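Local coordinates for protein putative dioxygenase (1H-3-hydroxy-4-oxoquinaldine 2,4-dioxygenase) (Mycobacteroides abscessus subsp. abscessus, PDB 6RA3) that cleaves the quinolone ring of the Pseudomonas quinolone signal PQS with dioxygen, giving N-octanoylanthranilate and carbon monoxide, on an alpha/beta-hydrolase fold, at residues A181-G184 with R185-E189; T125-P128 with R129-A133. One frame throughout, in Å; residues are numbered along the deposited sequence.

Contact 1 of 2, residues A181-G184 with R185-E189; sequences ARAG and RVIDE
Arg-185 folds back over the preceding turn and lays its guanidinium flat on the backbone of Arg-182, whose CA sits 3.5 Å above the centre of that plane. Bends at chi2 and chi3 turn the chain back this way, and NH2 of Arg-185 comes 3.6 Å from Arg-182 CB. The two guanidinium planes are almost perpendicular, 89° apart, with Arg-182 NE 3.9 Å from Arg-185 NH2. Both of these nitrogens form salt bridges to the same oxygen, OD1 of Asp-68, which the two guanidinium groups share; Arg-182 NH1 has a further salt bridge to Asp-178. Both arginines belong to helix 177-194 of the alpha/beta-hydrolase fold, where each carbonyl of 181-184 accepts the amide four residues on. The bond from Arg-185 N to Ala-181 O is 3.0 Å long and nearly straight, at 171°, while that from Asp-188 N to Gly-184 O, at 156°, is more bent. Ile-187 CG1 lies 3.2 Å from Ala-183 O, which already accepts Ile-187 N, and the isoleucine side chain also touches Phe-131 and Leu-135 of helix 129-137. From the same turn, Asp-188 OD2 is hydrogen-bonded to His-136 NE2.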
loop_
_atom_site.group_PDB
_atom_site.type_symbol
_atom_site.label_atom_id
_atom_site.label_comp_id
_atom_site.label_asym_id
_atom_site.label_seq_id
_atom_site.Cartn_x
_atom_site.Cartn_y
_atom_site.Cartn_z
ATOM N N ALA A 181 -24.692 9.275 -0.527
ATOM C CA ALA A 181 -25.581 10.426 -0.669
ATOM C C ALA A 181 -25.043 11.392 -1.716
ATOM O O ALA A 181 -25.796 11.878 -2.568
ATOM C CB ALA A 181 -25.787 11.130 0.688
ATOM N N ARG A 182 -23.739 11.657 -1.707
ATOM C CA ARG A 182 -23.186 12.621 -2.663
ATOM C C ARG A 182 -23.324 12.124 -4.099
ATOM O O ARG A 182 -23.608 12.910 -5.012
ATOM C CB ARG A 182 -21.712 12.912 -2.359
ATOM C CG ARG A 182 -20.989 13.754 -3.422
ATOM C CD ARG A 182 -19.586 14.128 -2.952
ATOM N NE ARG A 182 -19.655 14.750 -1.637
ATOM C CZ ARG A 182 -19.298 14.187 -0.486
ATOM N NH1 ARG A 182 -18.790 12.949 -0.442
ATOM N NH2 ARG A 182 -19.464 14.879 0.644
ATOM N N ALA A 183 -23.095 10.825 -4.315
ATOM C CA ALA A 183 -23.305 10.230 -5.630
ATOM C C ALA A 183 -24.735 10.471 -6.095
ATOM O O ALA A 183 -24.966 10.899 -7.231
ATOM C CB ALA A 183 -23.006 8.735 -5.578
ATOM N N GLY A 184 -25.703 10.208 -5.216
ATOM C CA GLY A 184 -27.104 10.449 -5.505
ATOM C C GLY A 184 -27.328 11.844 -6.020
ATOM O O GLY A 184 -27.893 12.020 -7.098
ATOM N N ARG A 185 -26.899 12.836 -5.241
ATOM C CA ARG A 185 -27.015 14.236 -5.620
ATOM C C ARG A 185 -26.414 14.509 -6.984
ATOM O O ARG A 185 -27.028 15.184 -7.825
ATOM C CB ARG A 185 -26.281 15.111 -4.601
ATOM C CG ARG A 185 -27.118 15.964 -3.746
ATOM C CD ARG A 185 -26.719 15.817 -2.324
ATOM N NE ARG A 185 -25.296 16.057 -2.058
ATOM C CZ ARG A 185 -24.654 15.503 -1.034
ATOM N NH1 ARG A 185 -25.295 14.681 -0.226
ATOM N NH2 ARG A 185 -23.364 15.736 -0.831
ATOM N N VAL A 186 -25.151 14.104 -7.169
ATOM C CA VAL A 186 -24.397 14.539 -8.337
ATOM C C VAL A 186 -24.986 13.918 -9.598
ATOM O O VAL A 186 -25.177 14.601 -10.607
ATOM C CB VAL A 186 -22.898 14.203 -8.170
ATOM C CG1 VAL A 186 -22.145 14.442 -9.463
ATOM C CG2 VAL A 186 -22.282 15.073 -7.067
ATOM N N ILE A 187 -25.269 12.612 -9.553
ATOM C CA ILE A 187 -25.914 11.935 -10.676
ATOM C C ILE A 187 -27.303 12.530 -10.928
ATOM O O ILE A 187 -27.622 12.970 -12.043
ATOM C CB ILE A 187 -25.986 10.423 -10.408
ATOM C CG1 ILE A 187 -24.571 9.833 -10.196
ATOM C CG2 ILE A 187 -26.665 9.712 -11.555
ATOM C CD1 ILE A 187 -24.573 8.373 -9.744
ATOM N N ASP A 188 -28.145 12.568 -9.892
ATOM C CA ASP A 188 -29.477 13.149 -10.055
ATOM C C ASP A 188 -29.384 14.513 -10.722
ATOM O O ASP A 188 -30.098 14.797 -11.689
ATOM C CB ASP A 188 -30.175 13.227 -8.698
ATOM C CG ASP A 188 -31.641 13.623 -8.789
ATOM O OD1 ASP A 188 -32.365 13.108 -9.665
ATOM O OD2 ASP A 188 -32.085 14.410 -7.928
ATOM N N GLU A 189 -28.439 15.343 -10.283
ATOM C CA GLU A 189 -28.331 16.691 -10.830
ATOM C C GLU A 189 -27.845 16.669 -12.280
ATOM O O GLU A 189 -28.249 17.520 -13.086
ATOM C CB GLU A 189 -27.394 17.541 -9.980
ATOM C CG GLU A 189 -27.181 18.978 -10.479
ATOM C CD GLU A 189 -25.928 19.618 -9.903
ATOM O OE1 GLU A 189 -25.350 19.046 -8.945
ATOM O OE2 GLU A 189 -25.520 20.692 -10.399
#

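Contact 2 of 2, residues T125-P128 with R129-A133; sequences TPAP and REFVA
The N-terminal turn of helix 129-137, where the loop after strand 116-120 runs into the helix, brings Ala-127 and Pro-128 against Phe-131 and Val-132. Pro-128 occupies the N-cap position, and its carbonyl starts the helical bonding: Val-132 N donates to Pro-128 O over 3.1 Å, with an N-H...O angle of 170° and the donor in the carbonyl plane. The methyl of Ala-127, one residue before the cap, packs against Val-132 CG2 at 3.5 Å. That branch stands anti to the valine's own carbonyl carbon and beside its N, which brings it back toward the cap, also 3.5 Å from Pro-128 O. The same Ala-127 CB approaches Phe-131 at the ring edge, near its plane, 4.5 Å from CD2, while the proline ring meets the phenylalanine at its root, with Pro-128 CD 4.3 Å from Phe-131 CB.

In this alpha/beta-hydrolase fold the turn lies beside the probable substrate site. Phe-131 CG lies anti to the backbone N (chi1 -170°), and the ring extends from the turn to meet that of His-97, a probable substrate-binding residue, with the planes at about 20°. Tyr-191 of helix 177-194 touches both Ala-127 and Phe-131. Water 1 donates to Ala-127 O at 2.7 Å and accepts a weak bond from Arg-129 NH1 at 3.3 Å. That water lies in the plane of the Arg-129 guanidinium, at its edge, while Val-132 CB sits over one face, displaced toward the rim.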
loop_
_atom_site.group_PDB
_atom_site.type_symbol
_atom_site.label_atom_id
_atom_site.label_comp_id
_atom_site.label_asym_id
_atom_site.label_seq_id
_atom_site.Cartn_x
_atom_site.Cartn_y
_atom_site.Cartn_z
ATOM N N THR A 125 -30.227 7.341 -22.097
ATOM C CA THR A 125 -31.554 7.952 -22.043
ATOM C C THR A 125 -31.607 9.024 -20.952
ATOM O O THR A 125 -30.669 9.171 -20.163
ATOM C CB THR A 125 -32.609 6.880 -21.755
ATOM O OG1 THR A 125 -32.326 6.248 -20.499
ATOM C CG2 THR A 125 -32.638 5.818 -22.837
ATOM N N PRO A 126 -32.698 9.795 -20.875
ATOM C CA PRO A 126 -32.974 10.530 -19.633
ATOM C C PRO A 126 -33.162 9.569 -18.466
ATOM O O PRO A 126 -33.511 8.392 -18.632
ATOM C CB PRO A 126 -34.260 11.310 -19.950
ATOM C CG PRO A 126 -34.216 11.512 -21.451
ATOM C CD PRO A 126 -33.579 10.236 -21.979
ATOM N N ALA A 127 -32.911 10.081 -17.267
ATOM C CA ALA A 127 -32.935 9.242 -16.082
ATOM C C ALA A 127 -34.297 8.563 -15.917
ATOM O O ALA A 127 -35.306 9.255 -15.693
ATOM C CB ALA A 127 -32.609 10.068 -14.837
ATOM N N PRO A 128 -34.375 7.236 -15.995
ATOM C CA PRO A 128 -35.619 6.563 -15.612
ATOM C C PRO A 128 -36.035 6.962 -14.205
ATOM O O PRO A 128 -35.202 7.283 -13.353
ATOM C CB PRO A 128 -35.262 5.073 -15.693
ATOM C CG PRO A 128 -34.125 5.020 -16.668
ATOM C CD PRO A 128 -33.353 6.284 -16.467
ATOM N N ARG A 129 -37.347 6.932 -13.952
ATOM C CA ARG A 129 -37.826 7.377 -12.652
ATOM C C ARG A 129 -37.505 6.376 -11.552
ATOM O O ARG A 129 -37.475 6.759 -10.380
ATOM C CB ARG A 129 -39.331 7.641 -12.685
ATOM C CG ARG A 129 -39.753 8.703 -13.685
ATOM C CD ARG A 129 -39.114 10.042 -13.384
ATOM N NE ARG A 129 -39.429 10.516 -12.039
ATOM C CZ ARG A 129 -38.795 11.519 -11.438
ATOM N NH1 ARG A 129 -37.797 12.148 -12.063
ATOM N NH2 ARG A 129 -39.144 11.888 -10.207
ATOM N N GLU A 130 -37.288 5.109 -11.898
ATOM C CA GLU A 130 -36.819 4.152 -10.905
ATOM C C GLU A 130 -35.412 4.513 -10.439
ATOM O O GLU A 130 -35.112 4.469 -9.244
ATOM C CB GLU A 130 -36.850 2.739 -11.492
ATOM C CG GLU A 130 -37.605 1.732 -10.653
ATOM C CD GLU A 130 -37.224 0.303 -10.988
ATOM O OE1 GLU A 130 -36.019 0.068 -11.230
ATOM O OE2 GLU A 130 -38.122 -0.577 -11.008
ATOM N N PHE A 131 -34.539 4.880 -11.379
ATOM C CA PHE A 131 -33.188 5.312 -11.041
ATOM C C PHE A 131 -33.219 6.549 -10.152
ATOM O O PHE A 131 -32.562 6.576 -9.103
ATOM C CB PHE A 131 -32.403 5.581 -12.331
ATOM C CG PHE A 131 -30.917 5.801 -12.140
ATOM C CD1 PHE A 131 -30.127 4.869 -11.472
ATOM C CD2 PHE A 131 -30.310 6.909 -12.696
ATOM C CE1 PHE A 131 -28.765 5.062 -11.343
ATOM C CE2 PHE A 131 -28.935 7.117 -12.557
ATOM C CZ PHE A 131 -28.174 6.187 -11.883
ATOM N N VAL A 132 -33.976 7.586 -10.559
ATOM C CA VAL A 132 -34.070 8.809 -9.760
ATOM C C VAL A 132 -34.608 8.490 -8.371
ATOM O O VAL A 132 -34.194 9.103 -7.376
ATOM C CB VAL A 132 -34.935 9.874 -10.465
ATOM C CG1 VAL A 132 -35.127 11.089 -9.543
ATOM C CG2 VAL A 132 -34.284 10.316 -11.769
ATOM N N ALA A 133 -35.508 7.502 -8.285
ATOM C CA ALA A 133 -36.036 7.048 -6.999
ATOM C C ALA A 133 -34.932 6.498 -6.099
ATOM O O ALA A 133 -34.929 6.754 -4.891
ATOM C CB ALA A 133 -37.107 5.976 -7.225
HETATM O O HOH W 1 -36.280 11.670 -15.000
#

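How the contacts relate
Contact 2 comes first along the chain, at the start of helix 129-137, and contact 1 follows on helix 177-194; the alpha/beta-hydrolase fold brings them together on the same side of the chain's centre, with their centres 12 Å apart. They touch directly at two places. Ile-187 CG2 packs on Phe-131 CE2 at 3.6 Å, and Asp-188 OD1 lies 3.4 Å from Val-132 CG1, so successive residues of one helix meet successive residues of the other. Ile-187 also lies near His-97, about 4 Å between nearest side-chain atoms, and with the Phe-131 ring already there, this helix-helix interface is placed beside the probable substrate site.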